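PDB 5YL7: pseudoalteromonas arctica PAMC 21717 from Pseudoalteromonas arctica, which hydrolyses peptide bonds in proteins as a cold-active serine protease of the subtilase family, from a psychrophilic bacterium. Local coordinates for residues A[46-50]-A[271-275]; A[252-256]-A[274-278]; A[50-54]-A[123-127]; A[1-5]-A[24-28]; A[95-99]-A[265-269]. All blocks are in the same frame, centred on the assembly; numbering follows the deposited sequence.

Contact 1: residues A[46-50]-A[271-275]; sequences PHADL and SDSYG. With CA (calcium ion), chain C.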
# COMPACT_ATOMS: atom_id res chain seq x y z
N PRO A 46 12.01 6.98 -9.25
CA PRO A 46 12.06 8.34 -8.68
C PRO A 46 11.22 9.34 -9.46
O PRO A 46 11.69 10.39 -9.95
CB PRO A 46 13.57 8.66 -8.71
CG PRO A 46 13.96 8.03 -9.99
CD PRO A 46 13.28 6.67 -9.98
N HIS A 47 9.95 9.05 -9.54
CA HIS A 47 8.98 9.85 -10.32
C HIS A 47 9.06 11.27 -9.81
O HIS A 47 9.10 11.53 -8.59
CB HIS A 47 7.58 9.21 -10.11
CG HIS A 47 6.52 9.77 -10.99
ND1 HIS A 47 6.10 11.08 -10.96
CD2 HIS A 47 5.71 9.09 -11.83
CE1 HIS A 47 5.08 11.18 -11.81
NE2 HIS A 47 4.82 9.98 -12.34
N ALA A 48 8.98 12.20 -10.73
CA ALA A 48 8.98 13.62 -10.37
C ALA A 48 7.95 14.06 -9.39
O ALA A 48 8.10 15.01 -8.62
CB ALA A 48 8.82 14.50 -11.63
N ASP A 49 6.78 13.31 -9.37
CA ASP A 49 5.69 13.62 -8.45
C ASP A 49 5.67 12.79 -7.17
O ASP A 49 4.70 12.70 -6.48
CB ASP A 49 4.31 13.56 -9.13
CG ASP A 49 3.29 14.49 -8.60
OD1 ASP A 49 3.67 15.60 -8.13
OD2 ASP A 49 2.06 14.15 -8.63
N LEU A 50 6.82 12.13 -6.93
CA LEU A 50 6.96 11.22 -5.74
C LEU A 50 8.28 11.44 -5.01
O LEU A 50 8.33 11.31 -3.78
CB LEU A 50 6.87 9.76 -6.27
CG LEU A 50 6.95 8.68 -5.19
CD1 LEU A 50 5.83 8.84 -4.15
CD2 LEU A 50 6.96 7.34 -5.87
N SER A 271 10.01 6.84 -19.21
CA SER A 271 9.48 8.09 -18.68
C SER A 271 8.43 7.92 -17.59
O SER A 271 7.63 6.93 -17.59
CB SER A 271 8.94 8.96 -19.81
OG SER A 271 7.93 8.30 -20.40
N ASP A 272 8.32 8.87 -16.70
CA ASP A 272 7.28 8.99 -15.69
C ASP A 272 5.92 9.01 -16.41
O ASP A 272 5.74 9.69 -17.42
CB ASP A 272 7.44 10.20 -14.85
CG ASP A 272 8.69 10.20 -13.95
OD1 ASP A 272 9.19 9.11 -13.63
OD2 ASP A 272 9.01 11.32 -13.45
N SER A 273 4.90 8.42 -15.76
CA SER A 273 3.51 8.55 -16.22
C SER A 273 2.59 8.55 -15.04
O SER A 273 3.02 8.44 -13.86
CB SER A 273 3.26 7.46 -17.21
OG SER A 273 3.27 6.19 -16.57
N TYR A 274 1.29 8.63 -15.30
CA TYR A 274 0.23 8.41 -14.33
C TYR A 274 -0.66 7.38 -14.83
O TYR A 274 -0.95 7.36 -16.05
CB TYR A 274 -0.54 9.69 -14.03
CG TYR A 274 0.34 10.82 -13.57
CD1 TYR A 274 0.81 10.93 -12.26
CD2 TYR A 274 0.80 11.81 -14.49
CE1 TYR A 274 1.72 11.90 -11.89
CE2 TYR A 274 1.74 12.73 -14.08
CZ TYR A 274 2.12 12.82 -12.78
OH TYR A 274 3.03 13.75 -12.33
N GLY A 275 -1.10 6.43 -14.04
CA GLY A 275 -1.91 5.35 -14.52
C GLY A 275 -2.93 4.89 -13.51
O GLY A 275 -2.81 5.09 -12.30
CA CA C . 1.44 16.25 -7.38
O HOH W 1 11.72 11.26 -12.77
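Two hydrogen bonds join the loop 46-50 to the start of strand 272-277. H47 NE2 donates to S273 O at 2.8 Å, and A48 N donates to D272 OD2 at 2.9 Å on a nearly straight line. A water extends the second bond: it donates to P46 O (3.0 Å) and D272 OD2 (2.8 Å). Within the loop, D49 N donates to H47 ND1 at 2.8 Å, so both ring nitrogens of H47 are engaged. D272 CB lies over one face of this ring, 3.7 Å from its centroid, as a CH-pi contact. The Y274 ring meets H47 obliquely, with centroids 4.9 Å apart. Y274 OH is 3.5 Å from D49 CB. D49 chelates a calcium ion through OD1 (2.4 Å) and OD2 (2.5 Å); D5, V111, N114, E116 and V118 complete the site. H47 ND1 accepts a hydrogen bond and NE2 donates one, which fits the neutral ring with the proton on NE2. In that form H47 ties the calcium-binding loop to the beta hairpin.

Contact 2: residues A[252-256]-A[274-278]; sequences ANDSE and YGYSQ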
# COMPACT_ATOMS: atom_id res chain seq x y z
N ALA A 252 -7.93 -2.08 -19.58
CA ALA A 252 -6.65 -1.57 -19.05
C ALA A 252 -6.65 -0.06 -19.00
O ALA A 252 -7.07 0.62 -19.85
CB ALA A 252 -5.47 -2.13 -19.88
N ASN A 253 -6.19 0.42 -17.84
CA ASN A 253 -6.10 1.86 -17.59
C ASN A 253 -7.43 2.58 -17.59
O ASN A 253 -7.50 3.78 -17.69
CB ASN A 253 -5.13 2.57 -18.61
CG ASN A 253 -4.53 3.80 -18.04
OD1 ASN A 253 -4.14 3.83 -16.87
ND2 ASN A 253 -4.37 4.84 -18.83
N ASP A 254 -8.54 1.84 -17.35
CA ASP A 254 -9.85 2.44 -17.20
C ASP A 254 -9.86 3.45 -16.04
O ASP A 254 -9.42 3.09 -14.91
CB ASP A 254 -10.81 1.23 -16.90
CG ASP A 254 -12.26 1.58 -16.60
OD1 ASP A 254 -12.66 2.72 -16.56
OD2 ASP A 254 -12.96 0.51 -16.39
N SER A 255 -10.42 4.65 -16.21
CA SER A 255 -10.48 5.67 -15.24
C SER A 255 -11.36 5.39 -14.04
O SER A 255 -11.40 6.16 -13.07
CB SER A 255 -10.72 7.03 -15.84
OG SER A 255 -12.03 7.00 -16.45
N GLU A 256 -12.11 4.28 -14.12
CA GLU A 256 -12.80 3.77 -12.92
C GLU A 256 -11.80 3.22 -11.88
O GLU A 256 -12.16 2.96 -10.72
CB GLU A 256 -13.79 2.65 -13.27
CG GLU A 256 -14.99 3.11 -14.10
CD GLU A 256 -15.84 4.04 -13.37
OE1 GLU A 256 -16.59 3.55 -12.46
OE2 GLU A 256 -15.75 5.24 -13.46
N TYR A 274 1.29 8.63 -15.30
CA TYR A 274 0.23 8.41 -14.33
C TYR A 274 -0.66 7.38 -14.83
O TYR A 274 -0.95 7.36 -16.05
CB TYR A 274 -0.54 9.69 -14.03
CG TYR A 274 0.34 10.82 -13.57
CD1 TYR A 274 0.81 10.93 -12.26
CD2 TYR A 274 0.80 11.81 -14.49
CE1 TYR A 274 1.72 11.90 -11.89
CE2 TYR A 274 1.74 12.73 -14.08
CZ TYR A 274 2.12 12.82 -12.78
OH TYR A 274 3.03 13.75 -12.33
N GLY A 275 -1.10 6.43 -14.04
CA GLY A 275 -1.91 5.35 -14.52
C GLY A 275 -2.93 4.89 -13.51
O GLY A 275 -2.81 5.09 -12.30
N TYR A 276 -4.05 4.36 -14.08
CA TYR A 276 -5.13 3.79 -13.29
C TYR A 276 -4.97 2.31 -13.15
O TYR A 276 -4.84 1.61 -14.12
CB TYR A 276 -6.52 4.07 -13.94
CG TYR A 276 -6.91 5.47 -14.13
CD1 TYR A 276 -7.57 6.22 -13.15
CD2 TYR A 276 -6.69 6.10 -15.36
CE1 TYR A 276 -7.96 7.55 -13.38
CE2 TYR A 276 -7.09 7.42 -15.58
CZ TYR A 276 -7.72 8.07 -14.62
OH TYR A 276 -8.14 9.42 -14.78
N SER A 277 -4.97 1.84 -11.88
CA SER A 277 -4.80 0.43 -11.57
C SER A 277 -5.93 0.00 -10.66
O SER A 277 -6.69 0.83 -10.16
CB SER A 277 -3.48 0.15 -10.91
OG SER A 277 -2.38 0.26 -11.87
N GLN A 278 -6.04 -1.25 -10.39
CA GLN A 278 -7.05 -1.77 -9.45
C GLN A 278 -6.53 -2.91 -8.60
O GLN A 278 -5.64 -3.62 -9.02
CB GLN A 278 -8.31 -2.25 -10.14
CG GLN A 278 -8.16 -3.45 -11.01
CD GLN A 278 -9.44 -4.05 -11.55
OE1 GLN A 278 -10.51 -3.57 -11.29
NE2 GLN A 278 -9.29 -5.14 -12.24
O HOH W 2 -5.58 -1.39 -15.55
O HOH W 3 -1.59 6.38 -18.21
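Y274 enters this contact through its backbone. Its O accepts a hydrogen bond from a water at 2.5 Å, and that water lies 3.2 Å from N253 ND2, a weak bond. At G275 the CA sits 3.6 Å from N253 OD1, the atom that also receives the main bond of the contact: Y276 N donates to N253 OD1 at 2.8 Å. The N253 side chain therefore reaches a backbone NH of strand 272-277. This strand pairs antiparallel with strand 258-263, and segment 252-256 lies in the loop leading into that partner. D254 OD1 accepts from E256 N at 2.9 Å, forming an Asx turn beside the two-stranded sheet. The turn presents S255 to the Y276 ring. S255 CA stands 3.5 Å from the ring centroid, almost on the ring normal, in a CH-pi contact, and D254 O approaches Y276 CB at 3.2 Å. Y276 O receives a weak bond at 3.4 Å from a second water, which accepts from N253 N at 3.0 Å.

Contact 3: residues A[50-54]-A[123-127]; sequences LNANI and YNAKV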
# COMPACT_ATOMS: atom_id res chain seq x y z
N LEU A 50 6.82 12.13 -6.93
CA LEU A 50 6.96 11.22 -5.74
C LEU A 50 8.28 11.44 -5.01
O LEU A 50 8.33 11.31 -3.78
CB LEU A 50 6.87 9.76 -6.27
CG LEU A 50 6.95 8.68 -5.19
CD1 LEU A 50 5.83 8.84 -4.15
CD2 LEU A 50 6.96 7.34 -5.87
N ASN A 51 9.39 11.60 -5.75
CA ASN A 51 10.72 11.40 -5.15
C ASN A 51 11.01 12.31 -3.98
O ASN A 51 11.73 11.87 -3.09
CB ASN A 51 11.81 11.52 -6.23
CG ASN A 51 13.03 10.92 -5.81
OD1 ASN A 51 14.10 11.68 -5.71
ND2 ASN A 51 13.05 9.69 -5.53
N ALA A 52 10.49 13.49 -3.93
CA ALA A 52 10.77 14.31 -2.76
C ALA A 52 10.32 13.74 -1.44
O ALA A 52 10.73 14.12 -0.36
CB ALA A 52 10.20 15.69 -2.89
N ASN A 53 9.28 12.80 -1.52
CA ASN A 53 8.77 12.14 -0.34
C ASN A 53 9.34 10.79 -0.14
O ASN A 53 8.84 10.04 0.77
CB ASN A 53 7.23 12.09 -0.39
CG ASN A 53 6.59 13.41 -0.13
OD1 ASN A 53 7.29 14.36 0.30
ND2 ASN A 53 5.29 13.52 -0.38
N ILE A 54 10.37 10.37 -0.83
CA ILE A 54 11.05 9.07 -0.67
C ILE A 54 12.27 9.22 0.23
O ILE A 54 13.08 10.16 -0.02
CB ILE A 54 11.40 8.51 -2.04
CG1 ILE A 54 10.20 8.17 -2.86
CG2 ILE A 54 12.39 7.33 -1.95
CD1 ILE A 54 9.42 6.99 -2.41
N TYR A 123 0.24 13.16 2.30
CA TYR A 123 1.17 13.80 1.40
C TYR A 123 2.30 14.55 2.11
O TYR A 123 3.29 14.91 1.39
CB TYR A 123 0.46 14.68 0.39
CG TYR A 123 -0.42 15.75 0.96
CD1 TYR A 123 0.13 16.95 1.46
CD2 TYR A 123 -1.75 15.66 0.96
CE1 TYR A 123 -0.68 18.00 1.89
CE2 TYR A 123 -2.58 16.66 1.41
CZ TYR A 123 -2.01 17.83 1.83
OH TYR A 123 -2.87 18.89 2.19
N ASN A 124 2.23 14.73 3.41
CA ASN A 124 3.41 15.28 4.16
C ASN A 124 4.13 14.22 4.96
O ASN A 124 5.08 14.52 5.64
CB ASN A 124 2.98 16.45 5.04
CG ASN A 124 2.75 17.71 4.27
OD1 ASN A 124 3.37 17.99 3.27
ND2 ASN A 124 1.71 18.43 4.67
N ALA A 125 3.73 12.92 4.80
CA ALA A 125 4.52 11.82 5.31
C ALA A 125 5.68 11.60 4.39
O ALA A 125 5.79 12.15 3.30
CB ALA A 125 3.66 10.57 5.45
N LYS A 126 6.54 10.65 4.74
CA LYS A 126 7.60 10.17 3.90
C LYS A 126 7.53 8.65 3.77
O LYS A 126 7.05 7.96 4.75
CB LYS A 126 8.97 10.51 4.44
CG LYS A 126 9.20 11.97 4.59
CD LYS A 126 9.37 12.64 3.26
CE LYS A 126 10.26 13.93 3.39
NZ LYS A 126 9.52 14.97 4.08
N VAL A 127 7.93 8.13 2.63
CA VAL A 127 7.89 6.70 2.33
C VAL A 127 9.29 6.12 2.34
O VAL A 127 10.20 6.66 1.67
CB VAL A 127 7.23 6.42 1.03
CG1 VAL A 127 7.46 4.98 0.50
CG2 VAL A 127 5.74 6.67 1.12
O HOH W 4 6.91 14.86 3.04
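N53 lays its side chain along the turn that precedes strand 126-131. Its CG is 3.7 Å from A125 O, and its OD1 is 4.0 Å from K126 CD. N53 ND2 makes a weak hydrogen bond to Y123 O at 3.0 Å; its stronger partner is A109 O, at the end of helix 100-109. A water lies 2.8 Å from N53 OD1 and 2.9 Å from A125 O, and accepts from K126 NZ at 2.8 Å. The backbones meet next to this cluster. V127 N donates to N53 O at 2.8 Å, and the same oxygen has a CA-H...O contact with K126 CA at 3.4 Å. I54 CA makes a similar contact with V127 O at 3.5 Å. I54 and V127 form a single bridge. V127 also bonds to L55 through its backbone, so the link runs on toward strand 58-59, the edge strand next to 126-131 in the parallel sheet of the subtilase fold. I54 CD1 packs on V127 CG1 at 4.0 Å. One strong backbone bond thus joins the segments just before strand 58-59, and the N53 amide adds a weak one. The K126 ammonium is coupled to N53 through water.

Contact 4: residues A[1-5]-A[24-28]; sequences STPND and PTAWD. With CA (calcium ion), chain C.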
# COMPACT_ATOMS: atom_id res chain seq x y z
N SER A 1 -9.45 20.90 2.85
CA SER A 1 -8.75 21.54 1.79
C SER A 1 -8.67 20.73 0.57
O SER A 1 -8.74 19.48 0.68
CB SER A 1 -7.36 21.89 2.22
OG SER A 1 -6.65 20.79 2.72
N THR A 2 -8.54 21.27 -0.60
CA THR A 2 -8.46 20.59 -1.87
C THR A 2 -7.15 20.97 -2.47
O THR A 2 -6.89 22.15 -2.68
CB THR A 2 -9.61 21.04 -2.87
OG1 THR A 2 -10.87 20.69 -2.24
CG2 THR A 2 -9.51 20.36 -4.15
N PRO A 3 -6.26 20.05 -2.80
CA PRO A 3 -5.04 20.44 -3.43
C PRO A 3 -5.16 20.90 -4.86
O PRO A 3 -6.12 20.64 -5.49
CB PRO A 3 -4.17 19.25 -3.26
CG PRO A 3 -5.08 18.15 -3.27
CD PRO A 3 -6.37 18.60 -2.57
N ASN A 4 -4.08 21.52 -5.29
CA ASN A 4 -4.06 22.06 -6.62
C ASN A 4 -3.56 21.19 -7.76
O ASN A 4 -3.56 21.49 -8.92
CB ASN A 4 -3.23 23.38 -6.61
CG ASN A 4 -1.79 23.16 -6.57
OD1 ASN A 4 -1.23 22.06 -6.71
ND2 ASN A 4 -1.04 24.29 -6.60
N ASP A 5 -3.30 19.90 -7.40
CA ASP A 5 -2.77 19.01 -8.40
C ASP A 5 -3.77 18.79 -9.54
O ASP A 5 -4.92 18.49 -9.25
CB ASP A 5 -2.35 17.69 -7.71
CG ASP A 5 -1.43 17.93 -6.56
OD1 ASP A 5 -1.92 18.37 -5.52
OD2 ASP A 5 -0.19 17.79 -6.66
N PRO A 24 -10.64 15.52 1.86
CA PRO A 24 -10.45 16.98 2.00
C PRO A 24 -10.68 17.50 3.38
O PRO A 24 -9.82 18.36 3.85
CB PRO A 24 -11.48 17.49 0.96
CG PRO A 24 -11.45 16.47 -0.14
CD PRO A 24 -11.38 15.15 0.65
N THR A 25 -11.66 17.09 4.11
CA THR A 25 -11.86 17.52 5.43
C THR A 25 -10.80 17.06 6.39
O THR A 25 -10.33 17.72 7.32
CB THR A 25 -13.30 17.09 5.97
OG1 THR A 25 -14.19 17.85 5.16
CG2 THR A 25 -13.42 17.42 7.48
N ALA A 26 -10.30 15.78 6.18
CA ALA A 26 -9.21 15.31 7.00
C ALA A 26 -7.96 16.18 6.90
O ALA A 26 -7.30 16.43 7.92
CB ALA A 26 -8.89 13.85 6.62
N TRP A 27 -7.66 16.56 5.67
CA TRP A 27 -6.44 17.38 5.39
C TRP A 27 -6.51 18.75 6.07
O TRP A 27 -5.42 19.35 6.24
CB TRP A 27 -6.27 17.49 3.93
CG TRP A 27 -5.81 16.19 3.22
CD1 TRP A 27 -5.01 15.21 3.72
CD2 TRP A 27 -6.09 15.85 1.89
NE1 TRP A 27 -4.79 14.30 2.76
CE2 TRP A 27 -5.41 14.63 1.60
CE3 TRP A 27 -6.86 16.42 0.84
CZ2 TRP A 27 -5.44 14.05 0.37
CZ3 TRP A 27 -6.94 15.84 -0.34
CH2 TRP A 27 -6.23 14.58 -0.58
N ASP A 28 -7.67 19.25 6.50
CA ASP A 28 -7.71 20.48 7.32
C ASP A 28 -6.97 20.30 8.59
O ASP A 28 -6.61 21.33 9.24
CB ASP A 28 -9.19 20.84 7.53
CG ASP A 28 -9.83 21.34 6.29
OD1 ASP A 28 -9.16 21.83 5.38
OD2 ASP A 28 -11.11 21.12 6.18
CA CA C . 1.44 16.25 -7.38
O HOH W 5 -4.83 21.47 4.44
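The chain terminus itself is the main polar group here. The N atom of S1 forms a salt bridge with D28 OD1 at 2.7 Å and donates to P24 O at 2.8 Å. The amino group is thus held against the short helix around 23-27, between the D28 carboxylate and the P24 carbonyl. The S1 hydroxyl adds a water link: OG lies 2.6 Å from a water that donates to W27 O at 2.8 Å. S1 OG also comes within 3.5 Å of W27 CB.

Apolar packing follows. P3 CD touches W27 CZ3 at 3.6 Å, approaching the indole obliquely, while S1 O lies near the plane of the ring at its edge. W27 NE1 is bonded to V121 O, and the indole also meets the Y123 ring edge-to-face. The tryptophan therefore lies between the N-terminal segment and the loop before strand 126-131.

Farther along, D5 OD2 binds a calcium ion at 2.4 Å. D49, V111, N114, E116 and V118 supply the other ligands, in a site resembling the high-affinity calcium site of subtilisins. The N-terminal segment is therefore secured at both ends. S1 is held by charge and hydrogen bonds to P24 and D28, and D5 by the metal. The short distances from S1 N to D28 OD1 and P24 O are consistent with a charged, free amino group.

Contact 5: residues A[95-99]-A[265-269]; sequences QNSSW and GSSTP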
# COMPACT_ATOMS: atom_id res chain seq x y z
N GLN A 95 4.47 -10.92 -19.33
CA GLN A 95 3.88 -9.78 -18.60
C GLN A 95 4.87 -8.61 -18.61
O GLN A 95 6.04 -8.78 -18.40
CB GLN A 95 3.68 -10.12 -17.11
CG GLN A 95 2.77 -11.34 -16.87
CD GLN A 95 1.35 -11.06 -17.31
OE1 GLN A 95 0.79 -9.98 -16.98
NE2 GLN A 95 0.73 -12.03 -18.12
N ASN A 96 4.31 -7.44 -18.88
CA ASN A 96 5.09 -6.20 -18.73
C ASN A 96 5.33 -5.86 -17.29
O ASN A 96 4.73 -6.43 -16.37
CB ASN A 96 4.32 -5.07 -19.41
CG ASN A 96 4.34 -5.13 -20.94
OD1 ASN A 96 5.09 -5.87 -21.53
ND2 ASN A 96 3.70 -4.13 -21.54
N SER A 97 6.26 -4.95 -17.07
CA SER A 97 6.55 -4.53 -15.68
C SER A 97 5.35 -3.87 -15.10
O SER A 97 4.64 -3.13 -15.66
CB SER A 97 7.75 -3.58 -15.72
OG SER A 97 8.94 -4.25 -16.05
N SER A 98 5.17 -4.18 -13.81
CA SER A 98 4.03 -3.69 -13.05
C SER A 98 4.16 -2.27 -12.55
O SER A 98 3.19 -1.56 -12.34
CB SER A 98 3.76 -4.57 -11.80
OG SER A 98 4.78 -4.48 -10.86
N TRP A 99 5.40 -1.87 -12.25
CA TRP A 99 5.65 -0.60 -11.51
C TRP A 99 4.73 -0.47 -10.30
O TRP A 99 4.37 0.60 -9.87
CB TRP A 99 5.58 0.63 -12.39
CG TRP A 99 6.33 0.43 -13.64
CD1 TRP A 99 5.84 0.38 -14.93
CD2 TRP A 99 7.74 0.17 -13.76
NE1 TRP A 99 6.85 0.12 -15.83
CE2 TRP A 99 8.03 -0.01 -15.15
CE3 TRP A 99 8.83 0.11 -12.88
CZ2 TRP A 99 9.30 -0.37 -15.59
CZ3 TRP A 99 10.04 -0.27 -13.31
CH2 TRP A 99 10.29 -0.48 -14.70
N GLY A 265 7.49 2.39 -18.98
CA GLY A 265 8.30 1.32 -19.54
C GLY A 265 7.56 0.01 -19.64
O GLY A 265 6.96 -0.43 -18.65
N SER A 266 7.70 -0.73 -20.71
CA SER A 266 7.13 -2.07 -20.79
C SER A 266 7.97 -3.04 -20.03
O SER A 266 7.41 -4.04 -19.52
CB SER A 266 6.94 -2.49 -22.26
OG SER A 266 8.10 -2.35 -22.92
N SER A 267 9.28 -2.91 -19.93
CA SER A 267 10.15 -3.84 -19.25
C SER A 267 11.08 -3.03 -18.42
O SER A 267 10.89 -2.83 -17.19
CB SER A 267 10.93 -4.80 -20.19
OG SER A 267 11.58 -4.06 -21.23
N THR A 268 12.14 -2.44 -19.01
CA THR A 268 13.00 -1.50 -18.34
C THR A 268 12.28 -0.18 -18.04
O THR A 268 11.34 0.18 -18.78
CB THR A 268 14.29 -1.28 -19.18
OG1 THR A 268 13.90 -1.04 -20.52
CG2 THR A 268 15.11 -2.59 -19.13
N PRO A 269 12.73 0.55 -17.06
CA PRO A 269 12.02 1.82 -16.75
C PRO A 269 12.17 2.84 -17.88
O PRO A 269 13.23 2.88 -18.52
CB PRO A 269 12.64 2.30 -15.47
CG PRO A 269 13.88 1.57 -15.28
CD PRO A 269 13.83 0.33 -16.11
O HOH W 6 4.62 -1.72 -18.03
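Three direct hydrogen bonds hold these loops together, all donated by 95-99 to backbone oxygens of 265-269. S97 N bonds to S266 O at 2.9 Å, S97 OG to S267 O at 2.7 Å, and W99 NE1 to G265 O at 2.9 Å. S97 OG has a further bond to A83 N, so its hydroxyl joins a third piece of chain. A water adds one more bridge, donating to S97 O at 2.8 Å and to G265 O at 2.7 Å.

Van der Waals contacts centre on the indole. W99 CH2 lies 3.5 Å from P269 CA and 3.7 Å from P269 CB. G265 sits by the indole, where a side chain would point at W99 CZ2 and clash with T268 O. N96 CB approaches S266 O at 3.3 Å, and N96 ND2 lies 3.7 Å from S266 CB. W99 also meets the Y262 ring edge-to-face.

W99 is the N-cap residue of helix 100-109, which starts at H100. Together with D41 and S281, H100 fits the Ser-His-Asp charge-relay geometry of subtilases. The contact therefore joins the loop between strands 258-263 and 272-277 to the chain entering the helix of the probable catalytic histidine.

How the contacts relate
From the N terminus, contact 4 closes first, a short loop joining residues 1-5 to helix 23-27. Contact 1 opens next at 46-50, and contact 3 starts from the same part of the chain, sharing L50. Contact 3 closes at strand 126-131. Contact 5 opens inside that loop at 95-99 and closes at 265-269, so it crosses contact 3 and nests within contact 1, which closes at 271-275. Contact 2 opens at 252-256, crosses contact 5, and ends on strand 272-277, sharing Y274 and G275 with contact 1. Contacts 1 and 4 meet at one calcium ion, and contacts 3 and 4 touch through Y123 and W27. Together they tie the N-terminal segment, parallel sheet edge and beta hairpin.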